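Local coordinates for protein Cbs-cp12 (Microcystis aeruginosa PCC 7806, PDB 5NVD) that probably serves a regulatory role, coupling a pair of CBS domains, modules that commonly sense adenine nucleotides, to a CP12 region of the kind that controls Calvin-cycle enzymes, at residues A[83-88]-A[104-109]; A[8-13]-A[116-121]; A[50-55]-A[77-82]; A[14-19]-A[37-42]; A[144-149]-A[168-173]. All coordinates share one frame; numbering follows the deposited sequence.

Contact 1 (A[83-88]-A[104-109]); sequences VVVNPE and RRAPVI
Val85 turns CG1 opposite its backbone N (chi1 171°), which leaves CG2 beside that N and directed at Ala106, whose CB it meets at 3.6 Å. In Val84 the CG1 branch instead sits across from the carbonyl carbon and reaches CD1 of Ile109 at 3.9 Å, the two side chains crossing nearly at right angles. Further along, the Pro87 ring sets CB 4.0 Å from CG1 of Val108. Between these apolar meetings the backbone of Val85 reaches across with both its polar atoms. Its N gives a nearly straight bond to Pro107 O (3.0 Å, 170° at the hydrogen), and its O accepts from Ile109 N at 3.1 Å. The same Val85 O is approached by CA of Val108 at 3.2 Å in a CA-H...O contact. A single bridge between Val85 and Val108 results, a short addition to strand 105-110, which pairs on with strand 113-119. Beyond it Asn86 closes an Asx turn, with Glu88 N reaching OD1 from well above the amide plane and not along a lone pair. Helix 91-101 covers Val85 through Val94 and Leu97, whereas Val84 packs on Val84 of a second subunit. Within this CBS domain, the chemistry pairs a satisfied backbone with aliphatic packing. The Val85 amide N and O, buried with their residue, both find backbone mates, and the remaining grip is aliphatic and depends on close fit, one valine facing the domain's own helix and its neighbour facing another chain.

Contact 2 (A[8-13]-A[116-121]); sequences QEIMTQ and GIISVS
Thr12 and Ile117 form an antiparallel hydrogen-bonded pair, a single bridge by which the segment 8-13, of the first CBS domain, adds itself to strand 113-119 of the second, an exchange in keeping with a tandem CBS pair. The polar part is the backbone couple: Thr12 N to Ile117 O at 2.7 Å, and Ile117 N to Thr12 O at 2.9 Å, the latter in the carbonyl plane. At the strand's end the Ser119 hydroxyl caps the following helix through the backbone N of Asp122, and Asp122 also holds Thr12 OG1 by a weak bond.

Close backbone fit is seen at Gly116. A CB there would lie 2.5 Å from Thr12 O, in plain collision, and Met11 SD already rests 4.1 Å from Gly116 CA.

Apolar contacts flank the bridge. Met11 CB lies 4.2 Å from Ile118 CB, while CG of Met11 is tucked between its own backbone N and carbonyl carbon (chi1 75°) and the rest of the chain runs extended past Gly116. Ile10 and Ile118 add to the apolar layer against helix 91-101, where Ile118 touches Val94 and Ile10 touches Val91; their side chains cross at a slant, with Ile118 CD1 3.7 Å from both CG1 and CD1 of Ile10.

Contact 3 (A[50-55]-A[77-82]); sequences YGIVTE and IMAKPC
The backbones of Ile52 and Ala79 run antiparallel as one hydrogen-bonded pair, with Ile52 N bound to Ala79 O at 3.0 Å and Ala79 N returning a straighter bond to Ile52 O (2.8 Å, 174° at the hydrogen). Of the side chains, Ile52 does most through its CG2 branch: CG1 stands opposite the backbone N (chi1 -169°), which leaves CG2 between N and the carbonyl carbon, facing the loop, where it meets Cys82 SG at 3.6 Å and Ala79 CB at 4.1 Å. Val53 works from the other side of its strand. Its CG2 lies 3.7 Å from the CD1 end of Ile77, the two chains inclined to each other. Gly51 leaves room where a side chain would press against Ala79 O and Lys80 CB. At the far end, where a cis peptide precedes Pro81, a water joins the chains, donating a hydrogen bond to Tyr50 O at 2.9 Å and accepting one from Cys82 N at 3.0 Å. Lys80 passes CG by Tyr50 O and carries its ammonium to a salt bridge with Asp48. Strand 51-54 pairs on its other edge with 38-41, so the loop 77-82, from the second CBS domain, lies against the sheet of the first. Chemically, the loop is held by a mixture: two direct amide bonds at the centre, aliphatic and thiol contacts around them, and a water that bridges Tyr50 O and Cys82 N, which lie too far apart to bond directly.

Contact 4 (A[14-19]-A[37-42]); sequences NVVTIR and RGLIVE
Ile40 and the strand 17-18 region are joined first by backbone bonds in parallel register. Ile40 N gives to Val16 O at 3.1 Å, Ile40 O takes Ile18 N at 3.0 Å along a bent path (141° at the hydrogen), and Ile18 O accepts Glu42 N at 2.8 Å. The CA of Thr17 adds a CA-H...O contact to the same Ile40 O.

Apolar contacts centre on Leu39. With CG set opposite the carbonyl carbon (chi1 -70°), its two methyls diverge over separate partners: CD2 lies beside Val16 CB at 3.8 Å, the chains pointing the same way, and CD1 reaches CG2 of Ile18 at 3.9 Å. Ala27 and Met31 of helix 24-33 also pack on Leu39. An alanine here is likely to leave a gap between Val16, Ile18 and that helix.

Charge plays a lesser part at the solvent-facing end. Arg19 and Glu42 run side by side, their guanidinium and carboxylate planes 30° apart, and NE stands 3.6 Å from OE1, a long salt bridge.

Two neighbouring parallel strands with a helix between them in the chain, with apolar side chains packed against that helix, make the beta-alpha-beta unit of a CBS domain, here 17-18, 24-33 and 38-41.

Contact 5 (A[144-149]-A[168-173]); sequences AAREDA and DVVEEL
The guanidinium of Arg146 is the flat group here, and it meets Val170 obliquely, neither squarely over a face nor at an edge: Val170 CG1 stands 4.1 Å from NH1. The tighter touch is made by the aliphatic part, Arg146 CD lying 3.7 Å from the same CG1, with the two side chains crossing near a right angle. Bends at chi2 and chi3 fold the arginine over the valine, and Trp167 and Gln174 of the partner helix also touch it.

Val170 places CG1 opposite its backbone N (chi1 172°), which turns CG2 to Ala145, 3.7 Å from its CB. Helices 136-156 and 161-175 thus form the antiparallel hairpin of the CP12 region, with axes 9.0 Å apart at 166° in these segments; the disulfide Cys153-Cys163 ties the hairpin near its turn. The small side chain of Ala145 is consistent with the close approach of the helices. Its CB is also approached by Leu173 CD1 at 3.9 Å and by Val169 CG1 at 4.1 Å.

With alanine in place of Val170, Ala145 CB and Arg146 CD would probably lose the valine methyls that cover them, and the guanidinium would be freer to turn. Asp148, on another side of its helix, forms a salt bridge with Arg73 of a second subunit.

How the contacts relate
The five contacts illustrate how a repeated module is built and then extended. Contacts 1 and 4, centres about 14 Å apart, are counterparts in the two CBS domains, each pairing an extended segment with a strand later in the same domain. Contacts 2 and 3 are the reciprocal exchange: each lays a segment of one CBS domain against a strand of the other. Contact 2 joins contact 1 by backbone bonds such as Ala106 N to Ile118 O, and contact 3 joins contact 4 likewise through Gly51 O and Val41 N. Contact 5 stands apart, its centre about 35 Å from that of contact 1, in the CP12 hairpin. In related CBS pairs, nucleotides commonly bind in the cleft between the two domains.

Contact 1 (A[83-88]-A[104-109])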
# COMPACT_ATOMS: atom_id res chain seq x y z
N VAL A 83 13.94 10.44 4.97
CA VAL A 83 13.44 11.60 4.28
C VAL A 83 13.84 12.80 5.13
O VAL A 83 13.53 12.85 6.30
CB VAL A 83 11.90 11.48 4.11
CG1 VAL A 83 11.27 12.73 3.54
CG2 VAL A 83 11.58 10.30 3.20
N VAL A 84 14.56 13.75 4.54
CA VAL A 84 15.07 14.91 5.23
C VAL A 84 14.37 16.14 4.69
O VAL A 84 13.99 16.19 3.53
CB VAL A 84 16.60 15.09 5.04
CG1 VAL A 84 17.32 13.75 5.13
CG2 VAL A 84 16.93 15.72 3.71
N VAL A 85 14.25 17.13 5.54
CA VAL A 85 13.61 18.38 5.22
C VAL A 85 14.69 19.45 5.23
O VAL A 85 15.47 19.57 6.20
CB VAL A 85 12.56 18.70 6.29
CG1 VAL A 85 12.01 20.09 6.13
CG2 VAL A 85 11.43 17.68 6.24
N ASN A 86 14.72 20.27 4.18
CA ASN A 86 15.65 21.35 4.15
C ASN A 86 15.12 22.51 5.07
O ASN A 86 13.92 22.69 5.23
CB ASN A 86 16.02 21.71 2.71
CG ASN A 86 15.43 23.01 2.26
OD1 ASN A 86 15.94 24.10 2.61
ND2 ASN A 86 14.38 22.92 1.45
N PRO A 87 16.02 23.26 5.70
CA PRO A 87 15.56 24.22 6.69
C PRO A 87 14.62 25.33 6.20
O PRO A 87 13.89 25.88 7.02
CB PRO A 87 16.86 24.81 7.26
CG PRO A 87 17.93 24.38 6.36
CD PRO A 87 17.48 23.13 5.71
N GLU A 88 14.65 25.64 4.89
CA GLU A 88 13.85 26.71 4.27
C GLU A 88 12.57 26.26 3.61
O GLU A 88 11.81 27.10 3.11
CB GLU A 88 14.68 27.49 3.25
CG GLU A 88 15.78 28.30 3.93
CD GLU A 88 16.45 29.35 3.04
OE1 GLU A 88 16.13 30.57 3.17
OE2 GLU A 88 17.29 28.95 2.23
N ARG A 104 5.76 10.94 9.85
CA ARG A 104 5.27 11.91 10.82
C ARG A 104 6.37 12.73 11.49
O ARG A 104 6.08 13.61 12.30
CB ARG A 104 4.46 11.14 11.86
CG ARG A 104 3.24 10.44 11.23
CD ARG A 104 2.50 9.49 12.15
NE ARG A 104 3.39 8.50 12.74
CZ ARG A 104 3.85 7.40 12.13
NH1 ARG A 104 3.50 7.10 10.88
NH2 ARG A 104 4.65 6.58 12.81
N ARG A 105 7.62 12.43 11.20
CA ARG A 105 8.73 13.30 11.58
C ARG A 105 9.89 13.10 10.63
O ARG A 105 10.00 12.08 9.96
CB ARG A 105 9.18 13.04 12.99
CG ARG A 105 9.81 11.68 13.21
CD ARG A 105 9.94 11.32 14.70
NE ARG A 105 8.67 11.43 15.43
CZ ARG A 105 8.43 12.30 16.41
NH1 ARG A 105 9.39 13.13 16.87
NH2 ARG A 105 7.21 12.34 16.96
N ALA A 106 10.74 14.13 10.57
CA ALA A 106 11.87 14.13 9.66
C ALA A 106 12.94 14.97 10.29
O ALA A 106 12.63 15.93 11.01
CB ALA A 106 11.46 14.71 8.31
N PRO A 107 14.21 14.62 10.04
CA PRO A 107 15.24 15.53 10.51
C PRO A 107 15.33 16.74 9.57
O PRO A 107 15.08 16.63 8.37
CB PRO A 107 16.51 14.69 10.42
CG PRO A 107 16.20 13.69 9.35
CD PRO A 107 14.77 13.34 9.58
N VAL A 108 15.65 17.89 10.15
CA VAL A 108 15.91 19.08 9.37
C VAL A 108 17.44 19.20 9.23
O VAL A 108 18.16 19.30 10.23
CB VAL A 108 15.30 20.33 10.03
CG1 VAL A 108 15.65 21.59 9.25
CG2 VAL A 108 13.78 20.15 10.15
N ILE A 109 17.92 19.17 7.98
CA ILE A 109 19.34 19.00 7.71
C ILE A 109 19.88 20.03 6.76
O ILE A 109 19.26 20.35 5.79
CB ILE A 109 19.59 17.60 7.15
CG1 ILE A 109 19.44 16.61 8.30
CG2 ILE A 109 20.98 17.50 6.54
CD1 ILE A 109 19.73 15.19 7.90

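Contact 2 (A[8-13]-A[116-121])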
# COMPACT_ATOMS: atom_id res chain seq x y z
N GLN A 8 12.49 25.50 9.59
CA GLN A 8 13.37 25.80 10.70
C GLN A 8 12.78 26.71 11.74
O GLN A 8 13.22 26.66 12.89
CB GLN A 8 14.67 26.37 10.20
CG GLN A 8 14.58 27.74 9.53
CD GLN A 8 15.92 28.13 8.92
OE1 GLN A 8 16.97 27.95 9.54
NE2 GLN A 8 15.88 28.61 7.69
N GLU A 9 11.78 27.50 11.37
CA GLU A 9 11.11 28.39 12.30
C GLU A 9 10.26 27.64 13.32
O GLU A 9 9.99 28.15 14.41
CB GLU A 9 10.28 29.43 11.56
CG GLU A 9 11.07 30.35 10.65
CD GLU A 9 10.19 31.40 9.96
OE1 GLU A 9 9.88 32.40 10.66
OE2 GLU A 9 9.82 31.22 8.75
N ILE A 10 9.85 26.42 12.97
CA ILE A 10 8.97 25.60 13.83
C ILE A 10 9.53 24.24 14.27
O ILE A 10 8.90 23.56 15.06
CB ILE A 10 7.60 25.36 13.14
CG1 ILE A 10 7.73 24.45 11.93
CG2 ILE A 10 6.97 26.69 12.73
CD1 ILE A 10 6.43 23.79 11.58
N MET A 11 10.68 23.83 13.74
CA MET A 11 11.33 22.62 14.21
C MET A 11 11.72 22.68 15.69
O MET A 11 11.86 23.76 16.26
CB MET A 11 12.58 22.35 13.42
CG MET A 11 13.72 23.26 13.80
SD MET A 11 15.00 23.02 12.60
CE MET A 11 16.08 24.36 13.14
N THR A 12 11.88 21.50 16.27
CA THR A 12 12.41 21.33 17.63
C THR A 12 13.94 21.25 17.48
O THR A 12 14.46 20.39 16.76
CB THR A 12 11.92 19.99 18.22
OG1 THR A 12 10.50 19.96 18.22
CG2 THR A 12 12.43 19.80 19.60
N GLN A 13 14.66 22.15 18.15
CA GLN A 13 16.12 22.15 18.16
C GLN A 13 16.72 21.05 19.04
O GLN A 13 17.75 20.53 18.69
CB GLN A 13 16.68 23.53 18.54
CG GLN A 13 17.11 24.37 17.33
CD GLN A 13 16.86 25.86 17.50
OE1 GLN A 13 15.74 26.33 17.28
NE2 GLN A 13 17.89 26.62 17.90
N GLY A 116 17.75 20.04 13.63
CA GLY A 116 16.62 19.75 14.48
C GLY A 116 15.75 18.70 13.89
O GLY A 116 16.13 17.99 12.96
N ILE A 117 14.54 18.64 14.43
CA ILE A 117 13.53 17.69 14.01
C ILE A 117 12.23 18.42 13.86
O ILE A 117 11.88 19.27 14.69
CB ILE A 117 13.42 16.59 15.07
CG1 ILE A 117 14.38 15.49 14.67
CG2 ILE A 117 11.99 16.06 15.26
CD1 ILE A 117 14.35 14.37 15.67
N ILE A 118 11.48 18.03 12.85
CA ILE A 118 10.17 18.59 12.58
C ILE A 118 9.17 17.44 12.46
O ILE A 118 9.46 16.43 11.82
CB ILE A 118 10.18 19.56 11.39
CG1 ILE A 118 8.81 20.17 11.20
CG2 ILE A 118 10.66 18.88 10.11
CD1 ILE A 118 8.81 21.32 10.24
N SER A 119 8.04 17.59 13.16
CA SER A 119 7.03 16.56 13.34
C SER A 119 5.61 17.08 13.06
O SER A 119 5.40 18.29 13.01
CB SER A 119 7.09 16.01 14.76
OG SER A 119 6.48 16.94 15.66
N VAL A 120 4.64 16.17 12.96
CA VAL A 120 3.27 16.61 12.74
C VAL A 120 2.76 17.47 13.89
O VAL A 120 2.04 18.42 13.65
CB VAL A 120 2.24 15.49 12.41
CG1 VAL A 120 2.82 14.45 11.46
CG2 VAL A 120 1.68 14.82 13.63
N SER A 121 3.14 17.16 15.12
CA SER A 121 2.84 18.08 16.26
C SER A 121 3.38 19.49 16.10
O SER A 121 2.71 20.46 16.42
CB SER A 121 3.43 17.56 17.55
OG SER A 121 3.15 16.19 17.69

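Contact 3 (A[50-55]-A[77-82])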
# COMPACT_ATOMS: atom_id res chain seq x y z
N TYR A 50 22.27 10.41 8.88
CA TYR A 50 21.42 10.34 10.09
C TYR A 50 20.40 9.21 9.95
O TYR A 50 20.07 8.79 8.83
CB TYR A 50 20.74 11.70 10.41
CG TYR A 50 21.70 12.62 11.12
CD1 TYR A 50 21.94 12.45 12.47
CD2 TYR A 50 22.47 13.56 10.43
CE1 TYR A 50 22.89 13.21 13.14
CE2 TYR A 50 23.41 14.35 11.11
CZ TYR A 50 23.61 14.15 12.48
OH TYR A 50 24.50 14.89 13.21
N GLY A 51 19.95 8.69 11.10
CA GLY A 51 18.83 7.74 11.16
C GLY A 51 17.84 8.09 12.23
O GLY A 51 18.08 8.98 13.04
N ILE A 52 16.75 7.36 12.29
CA ILE A 52 15.66 7.67 13.23
C ILE A 52 14.88 6.39 13.64
O ILE A 52 14.70 5.48 12.85
CB ILE A 52 14.82 8.78 12.58
CG1 ILE A 52 13.81 9.41 13.50
CG2 ILE A 52 14.14 8.30 11.29
CD1 ILE A 52 13.61 10.85 13.09
N VAL A 53 14.54 6.29 14.91
CA VAL A 53 13.85 5.15 15.47
C VAL A 53 12.70 5.76 16.25
O VAL A 53 12.92 6.62 17.10
CB VAL A 53 14.74 4.25 16.37
CG1 VAL A 53 15.39 5.00 17.49
CG2 VAL A 53 13.95 3.14 17.05
N THR A 54 11.47 5.37 15.92
CA THR A 54 10.26 5.92 16.56
C THR A 54 9.57 4.92 17.50
O THR A 54 9.80 3.71 17.45
CB THR A 54 9.23 6.41 15.50
OG1 THR A 54 8.72 5.31 14.73
CG2 THR A 54 9.89 7.43 14.54
N GLU A 55 8.73 5.47 18.36
CA GLU A 55 7.90 4.68 19.26
C GLU A 55 7.12 3.65 18.44
O GLU A 55 7.02 2.50 18.82
CB GLU A 55 6.99 5.61 20.09
CG GLU A 55 6.00 6.51 19.30
CD GLU A 55 4.99 7.32 20.16
OE1 GLU A 55 5.01 7.20 21.42
OE2 GLU A 55 4.20 8.09 19.54
N ILE A 77 15.81 -1.93 13.76
CA ILE A 77 14.48 -1.32 13.61
C ILE A 77 14.45 0.14 13.11
O ILE A 77 13.37 0.65 12.82
CB ILE A 77 13.72 -1.42 14.95
CG1 ILE A 77 14.46 -0.70 16.07
CG2 ILE A 77 13.55 -2.90 15.34
CD1 ILE A 77 13.59 -0.50 17.27
N MET A 78 15.61 0.79 12.97
CA MET A 78 15.66 2.20 12.62
C MET A 78 15.38 2.37 11.14
O MET A 78 15.46 1.43 10.38
CB MET A 78 17.07 2.79 12.88
CG MET A 78 18.15 2.34 11.87
SD MET A 78 19.79 2.84 12.37
CE MET A 78 20.74 1.58 11.54
N ALA A 79 15.11 3.60 10.75
CA ALA A 79 15.07 3.97 9.34
C ALA A 79 16.34 4.76 9.10
O ALA A 79 16.62 5.69 9.83
CB ALA A 79 13.85 4.82 9.05
N LYS A 80 17.09 4.34 8.09
CA LYS A 80 18.33 4.97 7.69
C LYS A 80 18.53 4.65 6.21
O LYS A 80 18.49 3.49 5.84
CB LYS A 80 19.46 4.41 8.52
CG LYS A 80 20.84 4.94 8.18
CD LYS A 80 21.84 4.60 9.26
CE LYS A 80 23.17 4.08 8.70
NZ LYS A 80 24.26 4.26 9.70
N PRO A 81 18.71 5.64 5.33
CA PRO A 81 18.59 7.05 5.63
C PRO A 81 17.14 7.42 5.80
O PRO A 81 16.27 6.57 5.63
CB PRO A 81 19.13 7.69 4.37
CG PRO A 81 18.62 6.79 3.30
CD PRO A 81 18.67 5.41 3.88
N CYS A 82 16.87 8.67 6.15
CA CYS A 82 15.49 9.10 6.14
C CYS A 82 15.23 10.18 5.12
O CYS A 82 16.13 10.66 4.41
CB CYS A 82 14.97 9.46 7.55
SG CYS A 82 16.19 9.93 8.80
O HOH W 1 19.17 10.55 6.77

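Contact 4 (A[14-19]-A[37-42])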
# COMPACT_ATOMS: atom_id res chain seq x y z
N ASN A 14 16.10 20.69 20.15
CA ASN A 14 16.67 19.69 21.06
C ASN A 14 16.31 18.29 20.65
O ASN A 14 15.14 17.88 20.78
CB ASN A 14 16.17 19.90 22.49
CG ASN A 14 16.72 21.18 23.12
OD1 ASN A 14 17.82 21.67 22.79
ND2 ASN A 14 15.95 21.72 24.07
N VAL A 15 17.32 17.55 20.18
CA VAL A 15 17.20 16.11 19.95
C VAL A 15 17.95 15.28 20.99
O VAL A 15 18.88 15.74 21.60
CB VAL A 15 17.70 15.69 18.55
CG1 VAL A 15 17.09 16.57 17.47
CG2 VAL A 15 19.21 15.71 18.46
N VAL A 16 17.53 14.04 21.17
CA VAL A 16 18.29 13.03 21.89
C VAL A 16 18.74 11.97 20.90
O VAL A 16 18.02 11.67 19.94
CB VAL A 16 17.43 12.36 22.96
CG1 VAL A 16 18.24 11.38 23.77
CG2 VAL A 16 16.84 13.43 23.86
N THR A 17 19.92 11.39 21.13
CA THR A 17 20.51 10.41 20.23
C THR A 17 20.79 9.09 20.89
O THR A 17 20.84 8.96 22.11
CB THR A 17 21.84 10.88 19.67
OG1 THR A 17 22.92 10.59 20.59
CG2 THR A 17 21.79 12.35 19.35
N ILE A 18 21.05 8.10 20.05
CA ILE A 18 21.41 6.78 20.52
C ILE A 18 22.21 6.09 19.43
O ILE A 18 22.08 6.41 18.27
CB ILE A 18 20.13 6.00 20.89
CG1 ILE A 18 20.48 4.74 21.70
CG2 ILE A 18 19.29 5.69 19.64
CD1 ILE A 18 19.29 4.05 22.35
N ARG A 19 23.08 5.18 19.80
CA ARG A 19 23.88 4.48 18.82
C ARG A 19 23.08 3.31 18.28
O ARG A 19 22.28 2.73 19.01
CB ARG A 19 25.12 3.89 19.47
CG ARG A 19 26.03 4.90 20.14
CD ARG A 19 27.50 4.48 20.05
NE ARG A 19 28.31 5.69 20.03
CZ ARG A 19 29.39 5.96 20.77
NH1 ARG A 19 29.92 5.05 21.61
NH2 ARG A 19 29.99 7.15 20.63
N ARG A 37 9.15 10.51 21.66
CA ARG A 37 8.53 9.68 20.64
C ARG A 37 9.46 9.19 19.54
O ARG A 37 9.07 8.34 18.74
CB ARG A 37 7.43 10.48 19.99
CG ARG A 37 6.37 10.98 20.96
CD ARG A 37 5.09 11.21 20.21
NE ARG A 37 4.59 12.56 20.38
CZ ARG A 37 3.88 13.25 19.47
NH1 ARG A 37 3.57 12.72 18.27
NH2 ARG A 37 3.46 14.48 19.78
N GLY A 38 10.67 9.73 19.53
CA GLY A 38 11.66 9.55 18.48
C GLY A 38 13.04 9.69 19.08
O GLY A 38 13.21 10.32 20.11
N LEU A 39 14.01 9.03 18.46
CA LEU A 39 15.42 9.21 18.77
C LEU A 39 16.16 9.27 17.48
O LEU A 39 15.82 8.55 16.57
CB LEU A 39 15.96 8.03 19.56
CG LEU A 39 15.46 7.89 20.99
CD1 LEU A 39 16.03 6.59 21.55
CD2 LEU A 39 15.83 9.08 21.86
N ILE A 40 17.20 10.09 17.42
CA ILE A 40 18.06 10.17 16.26
C ILE A 40 19.09 9.12 16.46
O ILE A 40 19.62 9.02 17.54
CB ILE A 40 18.73 11.56 16.15
CG1 ILE A 40 17.69 12.56 15.64
CG2 ILE A 40 19.96 11.56 15.27
CD1 ILE A 40 17.22 12.30 14.20
N VAL A 41 19.38 8.34 15.44
CA VAL A 41 20.42 7.37 15.55
C VAL A 41 21.69 8.08 15.15
O VAL A 41 21.79 8.60 14.05
CB VAL A 41 20.17 6.16 14.66
CG1 VAL A 41 21.25 5.10 14.87
CG2 VAL A 41 18.79 5.58 14.97
N GLU A 42 22.66 8.10 16.06
CA GLU A 42 23.92 8.82 15.89
C GLU A 42 24.71 8.20 14.74
O GLU A 42 24.93 6.98 14.72
CB GLU A 42 24.74 8.75 17.21
CG GLU A 42 25.79 9.86 17.40
CD GLU A 42 26.81 9.58 18.52
OE1 GLU A 42 26.49 8.80 19.46
OE2 GLU A 42 27.93 10.13 18.43

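Contact 5 (A[144-149]-A[168-173])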
# COMPACT_ATOMS: atom_id res chain seq x y z
N ALA A 144 -1.59 29.99 -13.35
CA ALA A 144 -1.72 29.53 -14.73
C ALA A 144 -2.66 30.44 -15.51
O ALA A 144 -2.40 30.72 -16.68
CB ALA A 144 -2.23 28.08 -14.80
N ALA A 145 -3.74 30.90 -14.87
CA ALA A 145 -4.69 31.79 -15.55
C ALA A 145 -3.98 33.10 -15.93
O ALA A 145 -4.29 33.73 -16.96
CB ALA A 145 -5.90 32.04 -14.68
N ARG A 146 -3.02 33.47 -15.09
CA ARG A 146 -2.15 34.60 -15.35
C ARG A 146 -1.27 34.36 -16.55
O ARG A 146 -1.13 35.23 -17.37
CB ARG A 146 -1.27 34.89 -14.13
CG ARG A 146 -1.61 36.16 -13.41
CD ARG A 146 -2.43 36.00 -12.15
NE ARG A 146 -1.58 35.57 -11.03
CZ ARG A 146 -1.76 35.85 -9.74
NH1 ARG A 146 -2.75 36.65 -9.30
NH2 ARG A 146 -0.92 35.34 -8.86
N GLU A 147 -0.68 33.19 -16.67
CA GLU A 147 0.22 32.92 -17.78
C GLU A 147 -0.51 32.90 -19.10
O GLU A 147 -0.01 33.42 -20.10
CB GLU A 147 1.03 31.65 -17.54
CG GLU A 147 2.15 31.89 -16.52
CD GLU A 147 3.38 32.58 -17.12
OE1 GLU A 147 3.45 33.85 -17.16
OE2 GLU A 147 4.31 31.84 -17.54
N ASP A 148 -1.73 32.39 -19.06
CA ASP A 148 -2.62 32.40 -20.21
C ASP A 148 -2.98 33.81 -20.58
O ASP A 148 -2.94 34.17 -21.76
CB ASP A 148 -3.91 31.60 -19.96
CG ASP A 148 -3.66 30.11 -19.68
OD1 ASP A 148 -2.53 29.63 -19.88
OD2 ASP A 148 -4.61 29.42 -19.22
N ALA A 149 -3.32 34.62 -19.58
CA ALA A 149 -3.65 35.99 -19.87
C ALA A 149 -2.45 36.75 -20.48
O ALA A 149 -2.66 37.57 -21.37
CB ALA A 149 -4.19 36.72 -18.64
N ASP A 168 -10.25 38.66 -16.47
CA ASP A 168 -11.52 38.40 -15.76
C ASP A 168 -11.67 36.94 -15.33
O ASP A 168 -12.40 36.65 -14.36
CB ASP A 168 -12.76 38.86 -16.55
CG ASP A 168 -13.00 40.39 -16.47
OD1 ASP A 168 -12.32 41.10 -15.65
OD2 ASP A 168 -13.88 40.86 -17.24
N VAL A 169 -10.98 36.03 -16.04
CA VAL A 169 -10.77 34.65 -15.58
C VAL A 169 -9.89 34.61 -14.32
O VAL A 169 -10.21 33.88 -13.41
CB VAL A 169 -10.26 33.73 -16.73
CG1 VAL A 169 -9.72 32.38 -16.23
CG2 VAL A 169 -11.37 33.52 -17.76
N VAL A 170 -8.83 35.40 -14.23
CA VAL A 170 -8.07 35.46 -12.96
C VAL A 170 -8.96 36.02 -11.85
O VAL A 170 -8.94 35.49 -10.75
CB VAL A 170 -6.79 36.32 -13.07
CG1 VAL A 170 -6.11 36.54 -11.70
CG2 VAL A 170 -5.83 35.70 -14.06
N GLU A 171 -9.72 37.09 -12.15
CA GLU A 171 -10.66 37.73 -11.19
C GLU A 171 -11.69 36.74 -10.63
O GLU A 171 -11.78 36.58 -9.42
CB GLU A 171 -11.47 38.89 -11.84
CG GLU A 171 -10.70 40.09 -12.42
CD GLU A 171 -9.99 40.95 -11.38
OE1 GLU A 171 -10.35 40.90 -10.19
OE2 GLU A 171 -9.07 41.70 -11.79
N GLU A 172 -12.46 36.10 -11.52
CA GLU A 172 -13.52 35.14 -11.15
C GLU A 172 -13.01 33.97 -10.28
O GLU A 172 -13.74 33.53 -9.39
CB GLU A 172 -14.27 34.60 -12.39
N LEU A 173 -11.78 33.49 -10.53
CA LEU A 173 -11.16 32.44 -9.68
C LEU A 173 -10.80 33.04 -8.33
O LEU A 173 -11.01 32.41 -7.31
CB LEU A 173 -9.88 31.82 -10.29
CG LEU A 173 -9.90 31.10 -11.64
CD1 LEU A 173 -8.46 30.77 -12.01
CD2 LEU A 173 -10.77 29.84 -11.67